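Local coordinates for proline dehydrogenase (Deinococcus radiodurans, PDB 4H6Q), which catalyses the FAD-dependent oxidation of L-proline to (S)-1-pyrroline-5-carboxylate, passing electrons to a quinone in the first step of proline degradation to glutamate, at residues L52-I57 against Q267-A271; G92-Y96 against Y130-I134; L101-Q106 against V146-Q150; A120-A125 against T153-F158; R178-D182 against Q219-N225. All blocks are in the same frame, centred on the assembly; numbering follows the deposited sequence.

Contact 1. Residues L52-I57 against Q267-A271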
# COMPACT_ATOMS: atom_id res chain seq x y z
N LEU A 52 -13.76 -10.53 -0.16
CA LEU A 52 -12.41 -11.10 -0.17
C LEU A 52 -12.22 -12.09 0.99
O LEU A 52 -11.67 -13.18 0.80
CB LEU A 52 -11.34 -10.00 -0.08
CG LEU A 52 -11.15 -9.15 -1.34
CD1 LEU A 52 -10.37 -7.89 -0.98
CD2 LEU A 52 -10.41 -9.95 -2.39
N GLU A 53 -12.69 -11.72 2.19
CA GLU A 53 -12.49 -12.58 3.37
C GLU A 53 -13.23 -13.89 3.24
O GLU A 53 -12.74 -14.93 3.70
CB GLU A 53 -12.89 -11.81 4.66
CG GLU A 53 -11.88 -10.66 5.01
CD GLU A 53 -11.99 -10.06 6.45
OE1 GLU A 53 -12.90 -10.41 7.23
OE2 GLU A 53 -11.11 -9.25 6.82
N ARG A 54 -14.39 -13.87 2.57
CA ARG A 54 -15.11 -15.13 2.33
C ARG A 54 -14.30 -16.10 1.44
O ARG A 54 -14.51 -17.33 1.48
CB ARG A 54 -16.55 -14.89 1.78
CG ARG A 54 -17.48 -14.25 2.82
CD ARG A 54 -18.94 -14.21 2.38
NE ARG A 54 -19.14 -13.36 1.21
CZ ARG A 54 -19.53 -12.09 1.24
NH1 ARG A 54 -19.78 -11.45 2.38
NH2 ARG A 54 -19.72 -11.42 0.11
N ASP A 55 -13.35 -15.56 0.68
CA ASP A 55 -12.47 -16.36 -0.18
C ASP A 55 -11.06 -16.54 0.44
O ASP A 55 -10.11 -16.97 -0.22
CB ASP A 55 -12.31 -15.69 -1.54
CG ASP A 55 -13.51 -15.88 -2.47
OD1 ASP A 55 -14.35 -16.75 -2.18
OD2 ASP A 55 -13.62 -15.16 -3.49
N GLY A 56 -10.92 -16.24 1.72
CA GLY A 56 -9.68 -16.49 2.44
C GLY A 56 -8.62 -15.43 2.17
O GLY A 56 -7.45 -15.65 2.45
N ILE A 57 -9.01 -14.27 1.66
CA ILE A 57 -8.08 -13.19 1.30
C ILE A 57 -8.34 -12.01 2.21
O ILE A 57 -9.49 -11.63 2.45
CB ILE A 57 -8.28 -12.83 -0.18
CG1 ILE A 57 -7.98 -14.05 -1.09
CG2 ILE A 57 -7.39 -11.62 -0.57
CD1 ILE A 57 -8.55 -13.88 -2.50
N GLN A 267 -4.60 -14.72 -6.72
CA GLN A 267 -5.00 -14.39 -5.36
C GLN A 267 -5.65 -15.61 -4.73
O GLN A 267 -5.32 -16.01 -3.60
CB GLN A 267 -5.98 -13.22 -5.35
CG GLN A 267 -5.41 -11.89 -5.85
CD GLN A 267 -6.45 -10.83 -6.05
OE1 GLN A 267 -7.55 -10.88 -5.48
NE2 GLN A 267 -6.12 -9.81 -6.88
N LYS A 268 -6.61 -16.21 -5.44
CA LYS A 268 -7.31 -17.38 -4.92
C LYS A 268 -6.42 -18.61 -4.78
O LYS A 268 -6.52 -19.34 -3.77
CB LYS A 268 -8.53 -17.66 -5.81
CG LYS A 268 -9.61 -16.57 -5.63
CD LYS A 268 -10.83 -16.87 -6.55
CE LYS A 268 -11.87 -15.73 -6.55
NZ LYS A 268 -12.69 -15.73 -7.80
N GLN A 269 -5.58 -18.88 -5.78
CA GLN A 269 -4.69 -20.03 -5.76
C GLN A 269 -3.71 -19.99 -4.61
O GLN A 269 -3.51 -20.98 -3.89
CB GLN A 269 -3.95 -20.14 -7.10
CG GLN A 269 -2.85 -21.29 -7.12
CD GLN A 269 -1.78 -21.10 -8.25
OE1 GLN A 269 -1.98 -20.35 -9.20
NE2 GLN A 269 -0.64 -21.79 -8.12
N LEU A 270 -3.10 -18.84 -4.39
CA LEU A 270 -2.13 -18.69 -3.29
C LEU A 270 -2.80 -18.91 -1.94
O LEU A 270 -2.24 -19.60 -1.05
CB LEU A 270 -1.49 -17.30 -3.35
CG LEU A 270 -0.53 -17.10 -4.53
CD1 LEU A 270 -0.16 -15.62 -4.69
CD2 LEU A 270 0.70 -17.96 -4.30
N ALA A 271 -4.02 -18.41 -1.76
CA ALA A 271 -4.72 -18.63 -0.50
C ALA A 271 -5.05 -20.12 -0.32
O ALA A 271 -4.94 -20.69 0.78
CB ALA A 271 -6.02 -17.82 -0.50
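Ile57 and Gln267 meet with their side chains at about a right angle, the CD1 methyl of Ile57 reaching CB of Gln267 at 3.9 Å. Ile57 CG1 lies anti to its own carbonyl carbon (chi1 -61°), and from there CD1 extends over the start of the 267-271 turn, close to Gln267 O as well. One turn further on, Ala271 presents its methyl to the 52-57 backbone, with CB 3.9 Å from the carbonyl oxygen of Gly56. Helix 42-54 ends here in a Schellman motif. Gly56, with positive phi, is its C-prime residue, and Ile57 N returns to Leu52 O at 3.0 Å. In the beta8-alpha8 barrel this turn leads from helix 42-54 into strand 58-63, and it packs on helix 264-272, which precedes the strand beside 58-63 in the sheet, 277-283. Val279 of that strand touches Leu52, Ile57 and Gln267. NE2 of Gln267 is hydrogen-bonded to Ile262 O, outside the two segments. On the exposed side Asp55 and Lys268 cross obliquely: OD2 of Asp55 lies 3.6 Å from CE of Lys268, whereas NZ of Lys268 stays 4.4 Å from that oxygen, beyond a salt bridge.

Contact 2. Residues G92-Y96 against Y130-I134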
# COMPACT_ATOMS: atom_id res chain seq x y z
N GLY A 92 -16.52 -5.47 12.10
CA GLY A 92 -15.72 -6.62 12.49
C GLY A 92 -14.50 -6.88 11.63
O GLY A 92 -14.00 -8.01 11.59
N ILE A 93 -14.05 -5.85 10.93
CA ILE A 93 -12.83 -5.97 10.14
C ILE A 93 -11.69 -5.28 10.90
O ILE A 93 -11.83 -4.12 11.29
CB ILE A 93 -13.02 -5.28 8.78
CG1 ILE A 93 -14.14 -5.98 7.99
CG2 ILE A 93 -11.71 -5.30 7.98
CD1 ILE A 93 -14.62 -5.21 6.79
N LYS A 94 -10.58 -5.98 11.15
CA LYS A 94 -9.41 -5.37 11.77
C LYS A 94 -8.90 -4.30 10.80
O LYS A 94 -8.60 -4.59 9.66
CB LYS A 94 -8.33 -6.43 12.04
CG LYS A 94 -7.31 -6.08 13.11
CD LYS A 94 -6.30 -7.27 13.33
CE LYS A 94 -5.81 -7.34 14.74
NZ LYS A 94 -6.68 -8.26 15.52
N PRO A 95 -8.78 -3.05 11.26
CA PRO A 95 -8.35 -2.01 10.32
C PRO A 95 -6.92 -2.24 9.82
O PRO A 95 -5.93 -2.50 10.58
CB PRO A 95 -8.49 -0.71 11.14
CG PRO A 95 -9.33 -1.06 12.31
CD PRO A 95 -9.11 -2.51 12.58
N TYR A 96 -6.82 -2.35 8.51
CA TYR A 96 -5.52 -2.36 7.84
C TYR A 96 -5.71 -1.40 6.68
O TYR A 96 -6.52 -1.68 5.79
CB TYR A 96 -5.19 -3.77 7.35
CG TYR A 96 -3.79 -3.95 6.82
CD1 TYR A 96 -2.92 -4.84 7.45
CD2 TYR A 96 -3.33 -3.24 5.68
CE1 TYR A 96 -1.62 -5.09 6.95
CE2 TYR A 96 -2.00 -3.43 5.21
CZ TYR A 96 -1.18 -4.36 5.83
OH TYR A 96 0.08 -4.59 5.29
N TYR A 130 -7.81 -0.26 17.78
CA TYR A 130 -8.61 -1.39 17.35
C TYR A 130 -7.73 -2.54 16.89
O TYR A 130 -8.18 -3.42 16.15
CB TYR A 130 -9.59 -0.96 16.24
CG TYR A 130 -10.55 0.16 16.65
CD1 TYR A 130 -11.08 0.24 17.95
CD2 TYR A 130 -10.94 1.14 15.72
CE1 TYR A 130 -11.95 1.23 18.29
CE2 TYR A 130 -11.82 2.14 16.07
CZ TYR A 130 -12.32 2.19 17.36
OH TYR A 130 -13.21 3.17 17.71
N GLY A 131 -6.47 -2.50 17.31
CA GLY A 131 -5.51 -3.57 17.02
C GLY A 131 -5.05 -3.59 15.58
O GLY A 131 -4.51 -4.58 15.09
N GLY A 132 -5.27 -2.48 14.88
CA GLY A 132 -4.99 -2.37 13.44
C GLY A 132 -3.61 -1.92 13.03
O GLY A 132 -2.64 -1.87 13.85
N PHE A 133 -3.50 -1.57 11.73
CA PHE A 133 -2.22 -1.35 11.09
C PHE A 133 -2.36 -0.30 10.00
O PHE A 133 -3.36 -0.36 9.22
CB PHE A 133 -1.71 -2.67 10.49
CG PHE A 133 -0.36 -2.58 9.83
CD1 PHE A 133 0.80 -2.75 10.58
CD2 PHE A 133 -0.26 -2.34 8.47
CE1 PHE A 133 2.07 -2.71 9.94
CE2 PHE A 133 0.97 -2.29 7.84
CZ PHE A 133 2.13 -2.47 8.58
N ILE A 134 -1.36 0.59 9.88
CA ILE A 134 -1.34 1.57 8.78
C ILE A 134 -0.07 1.38 7.99
O ILE A 134 1.02 1.34 8.58
CB ILE A 134 -1.33 3.01 9.36
CG1 ILE A 134 -2.59 3.30 10.21
CG2 ILE A 134 -1.17 4.05 8.24
CD1 ILE A 134 -3.95 3.08 9.44
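Pro95 O accepts the amide of Phe133 N at 2.8 Å, where two neighbouring strands of the beta8-alpha8 barrel begin side by side. The bridge that follows, Tyr96 with Phe133, is parallel, as expected of consecutive barrel strands joined by a helix, here helix 115-129 between strands 96-99 and 133-136. The Pro95-Phe133 bond is bent, with an N-H...O angle of 141° and the donor tilted from the carbonyl plane. Next to it, CA of Tyr96 approaches Phe133 O at 3.3 Å in a CA-H...O contact. Gly132 fits this tight start: its CA is 3.0 Å from Pro95 O, and a CB would collide with that oxygen. Just before it, Gly131 has positive phi and closes helix 115-129 with a Schellman motif. Lys94 runs along this turn through its methylenes, bringing CE to 3.1 Å from Gly131 O. Pro95 meets Tyr130 nearly at a right angle, through Pro95 CG and Tyr130 CB, while the Tyr130 hydroxyl goes away to Glu86. Tyr96 and Phe133 lie on the same face of the sheet and point the same way, each with CG anti to the backbone N (chi1 -178° for Phe133). Their ring planes are 34° apart, an oblique pairing; CD2 of Phe133 sits over one face of the Tyr96 ring, offset toward its rim and 3.4 Å from Tyr96 CE1.

Contact 3. Residues L101-Q106 against V146-Q150; sequences LSSVGQ and VTLEQ
Gln106 NE2 spends both of its hydrogens on helix 144-158. One goes to Gln150 OE1 at 2.9 Å, nearly straight at 172°; the other goes to Thr147 OG1 at 3.1 Å. Both acceptors lie close to the amide plane of Gln106, as expected for the two N-H directions of a primary amide. Seen from Gln150 the fit is less regular, since the donor stands above the carbonyl plane of Gln150 and the two amide planes are 31° apart. An extended Gln106 chain, its CG anti to the backbone N (chi1 -174°), carries the amide across to the helix. At the other end of that amide, Gln106 OE1 accepts from Arg143 NH1 and from a water at 2.8 Å. Thr147 OG1 is also hydrogen-bonded to Arg143 O, one turn back. Thus the rotation of the Gln106 amide is fixed from both ends. A leucine in place of Gln106 would probably leave Thr147 OG1 and Gln150 OE1 without this shared donor, and Arg143 without one of its acceptors, in a largely buried setting. Two methyls press on the polar group: Val146 CG1 is 3.5 Å from Gln106 NE2, and Leu101 CD1 is 3.5 Å from Gln150 OE1. The loop after barrel strand 96-99 is thereby tied to helix 144-158, beside helix 115-129, whose Ala120 and Leu117 touch Leu101 and Gln150, with FAD-binding Met138 against Thr147.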
# COMPACT_ATOMS: atom_id res chain seq x y z
N LEU A 101 1.06 9.95 2.30
CA LEU A 101 1.18 11.11 3.17
C LEU A 101 0.92 12.46 2.44
O LEU A 101 0.61 13.47 3.07
CB LEU A 101 2.53 11.11 3.90
CG LEU A 101 2.61 10.02 5.01
CD1 LEU A 101 4.03 9.78 5.43
CD2 LEU A 101 1.71 10.34 6.20
N SER A 102 1.06 12.48 1.10
CA SER A 102 0.69 13.68 0.35
C SER A 102 -0.82 13.95 0.38
O SER A 102 -1.26 15.07 0.04
CB SER A 102 1.12 13.57 -1.11
OG SER A 102 0.22 12.74 -1.83
N SER A 103 -1.64 12.99 0.80
CA SER A 103 -3.08 13.23 0.96
C SER A 103 -3.41 13.87 2.28
O SER A 103 -4.51 14.42 2.43
CB SER A 103 -3.92 11.98 0.80
OG SER A 103 -3.72 11.07 1.88
N VAL A 104 -2.46 13.87 3.24
CA VAL A 104 -2.78 14.36 4.58
C VAL A 104 -1.83 15.45 5.06
O VAL A 104 -1.79 15.78 6.25
CB VAL A 104 -2.91 13.20 5.59
CG1 VAL A 104 -4.12 12.35 5.23
CG2 VAL A 104 -1.64 12.35 5.69
N GLY A 105 -1.08 16.03 4.11
CA GLY A 105 -0.36 17.26 4.41
C GLY A 105 1.14 17.22 4.52
O GLY A 105 1.74 18.21 4.94
N GLN A 106 1.77 16.10 4.15
CA GLN A 106 3.22 16.02 4.18
C GLN A 106 3.90 17.15 3.45
O GLN A 106 3.61 17.40 2.29
CB GLN A 106 3.64 14.68 3.56
CG GLN A 106 5.16 14.42 3.68
CD GLN A 106 5.54 13.16 2.97
OE1 GLN A 106 5.39 13.05 1.73
NE2 GLN A 106 6.00 12.17 3.71
N VAL A 146 11.77 12.20 3.48
CA VAL A 146 10.83 12.62 4.51
C VAL A 146 9.91 11.48 4.94
O VAL A 146 9.63 11.31 6.13
CB VAL A 146 9.99 13.89 4.11
CG1 VAL A 146 9.10 13.68 2.87
CG2 VAL A 146 9.12 14.34 5.26
N THR A 147 9.46 10.65 4.00
CA THR A 147 8.61 9.51 4.40
C THR A 147 9.39 8.54 5.30
O THR A 147 8.83 8.06 6.29
CB THR A 147 8.06 8.77 3.18
OG1 THR A 147 7.27 9.70 2.42
CG2 THR A 147 7.19 7.57 3.54
N LEU A 148 10.64 8.24 4.99
CA LEU A 148 11.43 7.33 5.84
C LEU A 148 11.78 7.93 7.22
O LEU A 148 11.80 7.20 8.23
CB LEU A 148 12.69 6.83 5.13
CG LEU A 148 12.40 5.94 3.90
CD1 LEU A 148 13.72 5.46 3.29
CD2 LEU A 148 11.46 4.75 4.17
N GLU A 149 12.02 9.24 7.28
CA GLU A 149 12.20 9.93 8.54
C GLU A 149 10.93 9.87 9.39
O GLU A 149 10.96 9.54 10.60
CB GLU A 149 12.58 11.39 8.31
N GLN A 150 9.79 10.17 8.77
CA GLN A 150 8.52 10.16 9.48
C GLN A 150 8.14 8.73 9.90
O GLN A 150 7.63 8.51 11.02
CB GLN A 150 7.43 10.81 8.65
CG GLN A 150 7.66 12.31 8.45
CD GLN A 150 6.63 12.99 7.55
OE1 GLN A 150 6.07 12.39 6.65
NE2 GLN A 150 6.39 14.27 7.83
O HOH W 1 4.56 10.57 0.70

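Contact 4. Residues A120-A125 against T153-F158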
# COMPACT_ATOMS: atom_id res chain seq x y z
N ALA A 120 -1.02 11.78 10.40
CA ALA A 120 -0.69 10.35 10.47
C ALA A 120 -0.74 9.83 11.91
O ALA A 120 -1.19 8.70 12.15
CB ALA A 120 0.68 10.06 9.86
N ARG A 121 -0.31 10.63 12.87
CA ARG A 121 -0.42 10.24 14.27
C ARG A 121 -1.86 9.93 14.66
O ARG A 121 -2.14 8.94 15.35
CB ARG A 121 0.12 11.34 15.19
CG ARG A 121 1.64 11.39 15.24
CD ARG A 121 2.08 12.62 16.01
NE ARG A 121 3.52 12.58 16.22
CZ ARG A 121 4.30 13.65 16.25
NH1 ARG A 121 3.78 14.85 16.06
NH2 ARG A 121 5.60 13.51 16.44
N ARG A 122 -2.81 10.76 14.23
CA ARG A 122 -4.22 10.56 14.58
C ARG A 122 -4.77 9.30 13.92
O ARG A 122 -5.53 8.53 14.55
CB ARG A 122 -5.07 11.77 14.13
CG ARG A 122 -4.61 13.09 14.72
CD ARG A 122 -5.60 14.19 14.39
NE ARG A 122 -5.87 14.44 12.98
CZ ARG A 122 -7.07 14.26 12.40
NH1 ARG A 122 -8.10 13.77 13.08
NH2 ARG A 122 -7.26 14.59 11.17
N ILE A 123 -4.41 9.08 12.66
CA ILE A 123 -4.84 7.89 11.94
C ILE A 123 -4.28 6.61 12.60
O ILE A 123 -5.02 5.63 12.83
CB ILE A 123 -4.43 8.00 10.46
CG1 ILE A 123 -5.23 9.15 9.78
CG2 ILE A 123 -4.56 6.65 9.72
CD1 ILE A 123 -4.64 9.56 8.41
N ILE A 124 -2.98 6.61 12.88
CA ILE A 124 -2.36 5.40 13.42
C ILE A 124 -2.87 5.14 14.84
O ILE A 124 -3.12 3.98 15.21
CB ILE A 124 -0.82 5.50 13.41
CG1 ILE A 124 -0.30 5.67 11.98
CG2 ILE A 124 -0.20 4.24 14.11
CD1 ILE A 124 1.13 6.20 11.94
N ALA A 125 -3.06 6.19 15.65
CA ALA A 125 -3.59 6.01 17.01
C ALA A 125 -4.95 5.32 16.95
O ALA A 125 -5.24 4.44 17.76
CB ALA A 125 -3.67 7.36 17.72
N THR A 153 10.10 7.98 13.04
CA THR A 153 9.45 8.66 14.16
C THR A 153 8.17 7.90 14.62
O THR A 153 7.94 7.69 15.82
CB THR A 153 9.09 10.10 13.77
OG1 THR A 153 10.31 10.80 13.50
CG2 THR A 153 8.29 10.83 14.86
N LEU A 154 7.34 7.50 13.66
CA LEU A 154 6.06 6.91 13.97
C LEU A 154 6.22 5.51 14.55
O LEU A 154 5.43 5.11 15.44
CB LEU A 154 5.14 6.88 12.74
CG LEU A 154 4.70 8.30 12.33
CD1 LEU A 154 4.21 8.31 10.88
CD2 LEU A 154 3.63 8.86 13.31
N VAL A 155 7.20 4.74 14.08
CA VAL A 155 7.49 3.44 14.71
C VAL A 155 7.85 3.64 16.18
O VAL A 155 7.38 2.90 17.08
CB VAL A 155 8.63 2.68 13.98
CG1 VAL A 155 9.16 1.48 14.81
CG2 VAL A 155 8.15 2.20 12.63
N GLY A 156 8.65 4.67 16.48
CA GLY A 156 8.99 4.99 17.85
C GLY A 156 7.79 5.30 18.73
O GLY A 156 7.76 4.93 19.91
N GLU A 157 6.80 5.98 18.15
CA GLU A 157 5.59 6.36 18.89
C GLU A 157 4.51 5.28 19.04
O GLU A 157 3.86 5.21 20.10
CB GLU A 157 5.00 7.64 18.29
CG GLU A 157 5.94 8.79 18.41
CD GLU A 157 5.48 10.02 17.69
OE1 GLU A 157 4.36 10.04 17.10
OE2 GLU A 157 6.26 10.99 17.73
N PHE A 158 4.37 4.41 18.06
CA PHE A 158 3.25 3.47 17.98
C PHE A 158 3.63 2.02 17.90
O PHE A 158 2.79 1.19 18.18
CB PHE A 158 2.36 3.83 16.74
CG PHE A 158 1.73 5.18 16.85
CD1 PHE A 158 0.65 5.41 17.72
CD2 PHE A 158 2.25 6.26 16.14
CE1 PHE A 158 0.09 6.67 17.87
CE2 PHE A 158 1.70 7.53 16.28
CZ PHE A 158 0.63 7.75 17.15
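Arg121 and Glu157 form the charged part of this contact, a side-on salt bridge with two bonds. NE of Arg121 donates to Glu157 OE1 at 2.8 Å and NH2 of Arg121 to Glu157 OE2 at 2.9 Å, each oxygen using its syn lone pair. The two flat groups are nearly coplanar, 24° apart, which suits such a paired grip. Arg121 reaches there with an extended chain from CG to NE, and its remaining nitrogen, NH1, has a long, weak ion pair with Glu113. The same side chain is also a knob in a hole formed by Thr153, Leu154, Glu157 and Phe158. These are neighbouring outer helices of the beta8-alpha8 barrel, 115-129 and 144-158, on either side of strand 133-136 in the sequence; their local axes cross at -40° and approach to 11.1 Å. Beside the salt bridge the contact is apolar. CD1 of Ile124 touches Leu154 CD1 at 3.9 Å, and Leu154 CD2 packs on the aliphatic CG of Arg121. Toward the C-terminal end the Phe158 ring takes Ile124 over one face: CG2 makes a CH-pi contact 3.9 Å from the ring centroid. Arg121 CG lies at the edge of that ring, in its plane. Ala125 CB adds a contact at 3.8 Å with CE1 of Phe158. Of a different kind is the meeting of ring and backbone carbonyl, Phe158 CZ lying 3.5 Å from Arg121 O.

Contact 5. Residues R178-D182 against Q219-N225; sequences RASLD and QHLKAGN
Arg178 sets out from CB toward helix 206-222 with CG anti to its backbone N (chi1 -166°), and CG and CD pass beside His220, CD at 3.5 Å from ND1 of that ring. Bends at chi2 and chi3 then turn the chain, and NE comes 3.5 Å from CB of Gln219, which lies over one face of the guanidinium. At the tip, NH1 donates to His220 ND1 at 3.0 Å, the bond lying close to both the ring plane and the guanidinium plane. NH1 and NH2 also grip Asp182 end-on, NH1 to OD1 at 2.8 Å and NH2 to OD2 at 3.0 Å. A water bridges NH2 to Gln219 OE1. Both segments belong to the outer layer of the beta8-alpha8 barrel, where both helices lead to strands: 174-180 to 188-191, and 206-222, ending in a Schellman turn at Gly224, to 227-230. His220 is held at its other nitrogen too, by Pro186 O, and touches Met190, a residue of the FAD site. A methionine at Arg178 would probably leave the Asp182 carboxylate without its charged mate and His220 ND1 without its donor. Asn225 ND2 adds a weak bond to Asp182 OD1 at 2.9 Å, and Ala223 CB packs against that oxygen.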
# COMPACT_ATOMS: atom_id res chain seq x y z
N ARG A 178 16.66 -0.08 3.01
CA ARG A 178 16.13 -1.22 3.72
C ARG A 178 17.06 -1.62 4.86
O ARG A 178 16.63 -1.84 6.00
CB ARG A 178 15.93 -2.40 2.76
CG ARG A 178 15.05 -3.51 3.39
CD ARG A 178 15.48 -4.96 2.90
NE ARG A 178 16.83 -5.21 3.44
CZ ARG A 178 17.12 -5.46 4.72
NH1 ARG A 178 16.14 -5.65 5.61
NH2 ARG A 178 18.40 -5.53 5.08
N ALA A 179 18.34 -1.67 4.56
CA ALA A 179 19.32 -1.98 5.60
C ALA A 179 19.32 -0.94 6.71
O ALA A 179 19.48 -1.32 7.89
CB ALA A 179 20.73 -2.10 4.97
N SER A 180 19.12 0.34 6.37
CA SER A 180 19.16 1.40 7.38
C SER A 180 18.02 1.29 8.37
O SER A 180 18.09 1.82 9.49
CB SER A 180 19.13 2.79 6.72
OG SER A 180 17.79 3.13 6.32
N LEU A 181 16.97 0.56 8.00
CA LEU A 181 15.77 0.45 8.81
C LEU A 181 15.76 -0.80 9.70
O LEU A 181 14.81 -0.97 10.50
CB LEU A 181 14.51 0.47 7.92
CG LEU A 181 14.26 1.81 7.21
CD1 LEU A 181 13.23 1.60 6.13
CD2 LEU A 181 13.78 2.87 8.20
N ASP A 182 16.77 -1.66 9.59
CA ASP A 182 16.70 -2.97 10.26
C ASP A 182 16.55 -2.91 11.78
O ASP A 182 15.97 -3.82 12.38
CB ASP A 182 17.90 -3.87 9.91
CG ASP A 182 17.68 -4.71 8.65
OD1 ASP A 182 16.53 -5.01 8.30
OD2 ASP A 182 18.68 -5.14 8.02
N GLN A 219 16.46 -10.13 1.31
CA GLN A 219 17.20 -9.53 2.43
C GLN A 219 16.27 -9.24 3.61
O GLN A 219 16.66 -9.38 4.77
CB GLN A 219 17.93 -8.24 1.99
CG GLN A 219 19.16 -8.47 1.10
CD GLN A 219 20.21 -9.29 1.81
OE1 GLN A 219 20.71 -8.89 2.88
NE2 GLN A 219 20.54 -10.44 1.25
N HIS A 220 15.04 -8.80 3.31
CA HIS A 220 14.10 -8.51 4.38
C HIS A 220 13.71 -9.80 5.12
O HIS A 220 13.66 -9.83 6.37
CB HIS A 220 12.84 -7.78 3.88
CG HIS A 220 12.32 -6.79 4.88
ND1 HIS A 220 13.14 -5.80 5.42
CD2 HIS A 220 11.08 -6.60 5.41
CE1 HIS A 220 12.40 -5.04 6.23
NE2 HIS A 220 11.15 -5.50 6.23
N LEU A 221 13.47 -10.87 4.35
CA LEU A 221 13.14 -12.16 4.96
C LEU A 221 14.30 -12.72 5.77
O LEU A 221 14.12 -13.28 6.87
CB LEU A 221 12.74 -13.16 3.89
CG LEU A 221 11.39 -12.87 3.21
CD1 LEU A 221 11.23 -13.81 2.02
CD2 LEU A 221 10.21 -13.04 4.21
N LYS A 222 15.53 -12.58 5.26
CA LYS A 222 16.67 -13.13 6.00
C LYS A 222 16.87 -12.35 7.30
O LYS A 222 17.38 -12.92 8.30
CB LYS A 222 17.97 -13.06 5.15
CG LYS A 222 18.06 -14.11 4.05
CD LYS A 222 19.36 -13.91 3.25
CE LYS A 222 19.31 -14.64 1.93
NZ LYS A 222 20.61 -14.71 1.24
N ALA A 223 16.50 -11.06 7.27
CA ALA A 223 16.62 -10.21 8.46
C ALA A 223 15.53 -10.53 9.48
O ALA A 223 15.56 -10.01 10.60
CB ALA A 223 16.57 -8.71 8.05
N GLY A 224 14.57 -11.37 9.10
CA GLY A 224 13.53 -11.75 10.04
C GLY A 224 12.41 -10.72 10.17
O GLY A 224 11.62 -10.74 11.14
N ASN A 225 12.29 -9.83 9.18
CA ASN A 225 11.25 -8.80 9.25
C ASN A 225 10.04 -9.17 8.43
O ASN A 225 10.18 -9.87 7.41
CB ASN A 225 11.85 -7.49 8.70
CG ASN A 225 13.03 -7.03 9.48
OD1 ASN A 225 13.04 -7.12 10.70
ND2 ASN A 225 14.06 -6.54 8.78
O HOH W 2 20.89 -6.26 3.94
O HOH W 3 15.98 -6.60 11.50

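All five contacts belong to a single beta8-alpha8 barrel. Contact 1 pairs the turn between helix 42-54 and strand 58-63 with helix 264-272, far along the chain, so the other four are nested inside the loop it closes. Contacts 2, 3 and 4 interleave along the chain and hold successive strand-helix units together: contacts 3 and 4 share helix 144-158, their centres 12 Å apart, and contact 2 touches contact 4 where Ile134 packs on Ile123 and Ile124. Contact 5 follows in series and meets contact 3 through Leu148 and Leu181. Contacts 1 and 3 lie on opposite sides of the chain's centre, 32 Å between centres, so the packing is spread around the barrel that carries FAD.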